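Transcriptional regulator, ROK family (Vibrio cholerae O1 biovar eltor, PDB 1Z05) probably binds DNA as a zinc-containing transcriptional regulator of the ROK family, a homologue of Escherichia coli Mlc, and probably acts on carbohydrate metabolism genes. Local coordinates at residues S231-N236 / P358-I363. Residues are numbered along the deposited sequence; the frame is centred on the assembly and turned at random. Where two conformers were deposited one is given.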
ATOM      1  N   SER A 231      -7.531 -13.278 -10.333  1.00 36.58           N
ATOM      2  CA  SER A 231      -7.834 -11.906  -9.953  1.00 37.68           C
ATOM      3  C   SER A 231      -7.481 -10.926 -11.073  1.00 37.71           C
ATOM      4  O   SER A 231      -7.262  -9.746 -10.825  1.00 38.08           O
ATOM      5  CB  SER A 231      -7.165 -11.526  -8.623  1.00 36.47           C
ATOM      6  OG  SER A 231      -5.758 -11.415  -8.749  1.00 39.46           O
ATOM      7  N   GLN A 232      -7.452 -11.420 -12.306  1.00 37.74           N
ATOM      8  CA  GLN A 232      -7.201 -10.570 -13.479  1.00 40.09           C
ATOM      9  C   GLN A 232      -8.235  -9.461 -13.692  1.00 40.28           C
ATOM     10  O   GLN A 232      -7.917  -8.425 -14.279  1.00 40.53           O
ATOM     11  CB  GLN A 232      -7.158 -11.403 -14.762  1.00 39.90           C
ATOM     12  CG  GLN A 232      -6.007 -12.378 -14.862  1.00 41.97           C
ATOM     13  CD  GLN A 232      -6.055 -13.162 -16.154  1.00 42.48           C
ATOM     14  OE1 GLN A 232      -5.789 -12.621 -17.224  1.00 41.38           O
ATOM     15  NE2 GLN A 232      -6.392 -14.438 -16.062  1.00 42.58           N
ATOM     16  N   ASP A 233      -9.447  -9.700 -13.190  0.70 40.99           N
ATOM     17  CA  ASP A 233     -10.622  -8.840 -13.407  0.70 42.47           C
ATOM     18  C   ASP A 233     -10.784  -7.657 -12.439  0.70 42.94           C
ATOM     19  O   ASP A 233     -11.721  -6.863 -12.587  0.70 42.69           O
ATOM     20  CB  ASP A 233     -11.903  -9.692 -13.394  0.70 42.43           C
ATOM     21  CG  ASP A 233     -12.140 -10.401 -12.056  0.70 43.97           C
ATOM     22  OD1 ASP A 233     -11.163 -10.704 -11.331  0.70 40.46           O
ATOM     23  OD2 ASP A 233     -13.319 -10.671 -11.734  0.70 45.97           O
ATOM     24  N   VAL A 234      -9.901  -7.559 -11.443  1.00 43.05           N
ATOM     25  CA  VAL A 234      -9.923  -6.446 -10.468  1.00 43.29           C
ATOM     26  C   VAL A 234      -8.532  -5.875 -10.193  1.00 42.97           C
ATOM     27  O   VAL A 234      -7.534  -6.578 -10.312  1.00 42.87           O
ATOM     28  CB  VAL A 234     -10.591  -6.847  -9.109  1.00 42.57           C
ATOM     29  CG1 VAL A 234     -12.055  -7.286  -9.304  1.00 44.69           C
ATOM     30  CG2 VAL A 234      -9.796  -7.928  -8.390  1.00 43.26           C
ATOM     31  N   ASP A 235      -8.475  -4.603  -9.811  1.00 42.91           N
ATOM     32  CA  ASP A 235      -7.202  -3.971  -9.455  1.00 44.43           C
ATOM     33  C   ASP A 235      -6.945  -3.938  -7.946  1.00 43.34           C
ATOM     34  O   ASP A 235      -5.882  -3.499  -7.504  1.00 43.49           O
ATOM     35  CB  ASP A 235      -7.103  -2.562 -10.055  1.00 45.60           C
ATOM     36  CG  ASP A 235      -6.714  -2.577 -11.532  1.00 51.60           C
ATOM     37  OD1 ASP A 235      -5.673  -3.188 -11.887  1.00 55.59           O
ATOM     38  OD2 ASP A 235      -7.452  -1.972 -12.338  1.00 56.66           O
ATOM     39  N   ASN A 236      -7.926  -4.400  -7.175  1.00 42.30           N
ATOM     40  CA  ASN A 236      -7.856  -4.438  -5.714  1.00 42.65           C
ATOM     41  C   ASN A 236      -8.330  -5.790  -5.199  1.00 41.69           C
ATOM     42  O   ASN A 236      -9.514  -6.087  -5.234  1.00 40.76           O
ATOM     43  CB  ASN A 236      -8.699  -3.314  -5.100  1.00 42.83           C
ATOM     44  CG  ASN A 236      -8.244  -1.942  -5.547  1.00 45.71           C
ATOM     45  OD1 ASN A 236      -8.935  -1.257  -6.308  1.00 48.14           O
ATOM     46  ND2 ASN A 236      -7.063  -1.542  -5.102  1.00 45.16           N
ATOM     47  N   PRO A 358     -11.140  -4.520  -0.348  1.00 38.35           N
ATOM     48  CA  PRO A 358     -10.804  -5.188  -1.609  1.00 38.46           C
ATOM     49  C   PRO A 358     -12.043  -5.524  -2.439  1.00 38.53           C
ATOM     50  O   PRO A 358     -13.153  -5.590  -1.898  1.00 37.44           O
ATOM     51  CB  PRO A 358     -10.116  -6.481  -1.152  1.00 38.91           C
ATOM     52  CG  PRO A 358     -10.713  -6.766   0.172  1.00 37.95           C
ATOM     53  CD  PRO A 358     -10.988  -5.429   0.805  1.00 37.56           C
ATOM     54  N   GLU A 359     -11.845  -5.729  -3.741  1.00 38.89           N
ATOM     55  CA  GLU A 359     -12.939  -6.102  -4.644  1.00 41.30           C
ATOM     56  C   GLU A 359     -13.035  -7.616  -4.820  1.00 41.75           C
ATOM     57  O   GLU A 359     -13.991  -8.112  -5.411  1.00 42.64           O
ATOM     58  CB  GLU A 359     -12.775  -5.441  -6.014  1.00 42.65           C
ATOM     59  CG  GLU A 359     -12.671  -3.923  -5.988  1.00 45.15           C
ATOM     60  CD  GLU A 359     -12.256  -3.358  -7.328  1.00 49.84           C
ATOM     61  OE1 GLU A 359     -11.056  -3.045  -7.509  1.00 47.90           O
ATOM     62  OE2 GLU A 359     -13.135  -3.245  -8.211  1.00 55.93           O
ATOM     63  N   LYS A 360     -12.050  -8.349  -4.306  1.00 41.16           N
ATOM     64  CA  LYS A 360     -12.038  -9.806  -4.451  1.00 41.29           C
ATOM     65  C   LYS A 360     -11.119 -10.484  -3.449  1.00 40.70           C
ATOM     66  O   LYS A 360     -10.045  -9.967  -3.131  1.00 39.91           O
ATOM     67  CB  LYS A 360     -11.629 -10.189  -5.881  1.00 41.05           C
ATOM     68  CG  LYS A 360     -12.185 -11.516  -6.356  1.00 41.88           C
ATOM     69  CD  LYS A 360     -11.927 -11.669  -7.839  1.00 42.83           C
ATOM     70  CE  LYS A 360     -12.491 -12.964  -8.366  1.00 45.15           C
ATOM     71  NZ  LYS A 360     -12.105 -13.140  -9.786  1.00 44.28           N
ATOM     72  N   ILE A 361     -11.550 -11.647  -2.962  1.00 40.37           N
ATOM     73  CA  ILE A 361     -10.756 -12.458  -2.040  1.00 40.39           C
ATOM     74  C   ILE A 361     -10.451 -13.798  -2.692  1.00 40.26           C
ATOM     75  O   ILE A 361     -11.369 -14.501  -3.119  1.00 40.04           O
ATOM     76  CB  ILE A 361     -11.488 -12.721  -0.682  1.00 40.01           C
ATOM     77  CG1 ILE A 361     -11.962 -11.415  -0.031  1.00 42.76           C
ATOM     78  CG2 ILE A 361     -10.593 -13.548   0.268  1.00 41.25           C
ATOM     79  CD1 ILE A 361     -10.862 -10.412   0.273  1.00 44.07           C
ATOM     80  N   LEU A 362      -9.168 -14.146  -2.762  1.00 39.05           N
ATOM     81  CA  LEU A 362      -8.773 -15.480  -3.222  1.00 38.59           C
ATOM     82  C   LEU A 362      -8.174 -16.281  -2.080  1.00 38.24           C
ATOM     83  O   LEU A 362      -7.440 -15.743  -1.248  1.00 38.22           O
ATOM     84  CB  LEU A 362      -7.756 -15.424  -4.367  1.00 37.59           C
ATOM     85  CG  LEU A 362      -7.926 -14.523  -5.590  1.00 39.96           C
ATOM     86  CD1 LEU A 362      -6.931 -14.931  -6.665  1.00 38.48           C
ATOM     87  CD2 LEU A 362      -9.316 -14.577  -6.145  1.00 43.49           C
ATOM     88  N   ILE A 363      -8.479 -17.573  -2.074  1.00 37.86           N
ATOM     89  CA  ILE A 363      -7.960 -18.509  -1.092  1.00 37.49           C
ATOM     90  C   ILE A 363      -7.021 -19.497  -1.792  1.00 37.08           C
ATOM     91  O   ILE A 363      -7.374 -20.096  -2.803  1.00 37.65           O
ATOM     92  CB  ILE A 363      -9.128 -19.264  -0.379  1.00 38.55           C
ATOM     93  CG1 ILE A 363     -10.139 -18.262   0.228  1.00 38.09           C
ATOM     94  CG2 ILE A 363      -8.598 -20.235   0.667  1.00 37.00           C
ATOM     95  CD1 ILE A 363      -9.584 -17.433   1.417  1.00 34.05           C
TER
HETATM   96  O   HOH W   1     -11.204  -3.106 -10.381  1.00 44.43           O
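Glu359 N donates to Asn236 O at 2.8 Å, from above the carbonyl plane. This is the one direct backbone bond between the segments. A water adds an indirect link: it donates to Glu359 OE1 (2.9 Å) and accepts from Asp235 N.

Lys360 and Asp233 form a salt bridge in one of two modelled conformers of Asp233, with Lys360 NZ 3.0 Å from Asp233 OD1; for the other conformer it is doubtful. The Lys360 side chain starts with CG anti to the backbone N (chi1 -152°) and stays extended, which carries NZ as far as the type I beta turn from Ser231 to Val234. There NZ also donates to the carbonyl oxygen of His230.

Val234 lies between these polar groups. It splits its methyls, CG1 against Glu359 CB and CG2 against Lys360 CB, both at 3.8 Å. Past Lys360 along the chain, Leu362 CD1 touches Ser231 CB.

The contact joins the loop after helix 217-228 to strand 360-364 and the residues leading into it. That strand runs between the parallel strands 237-242 and 395-398. Ser231 and Leu362 pack on the helix at Glu225, while Asn236 and Glu359 meet Arg260 of the second subunit.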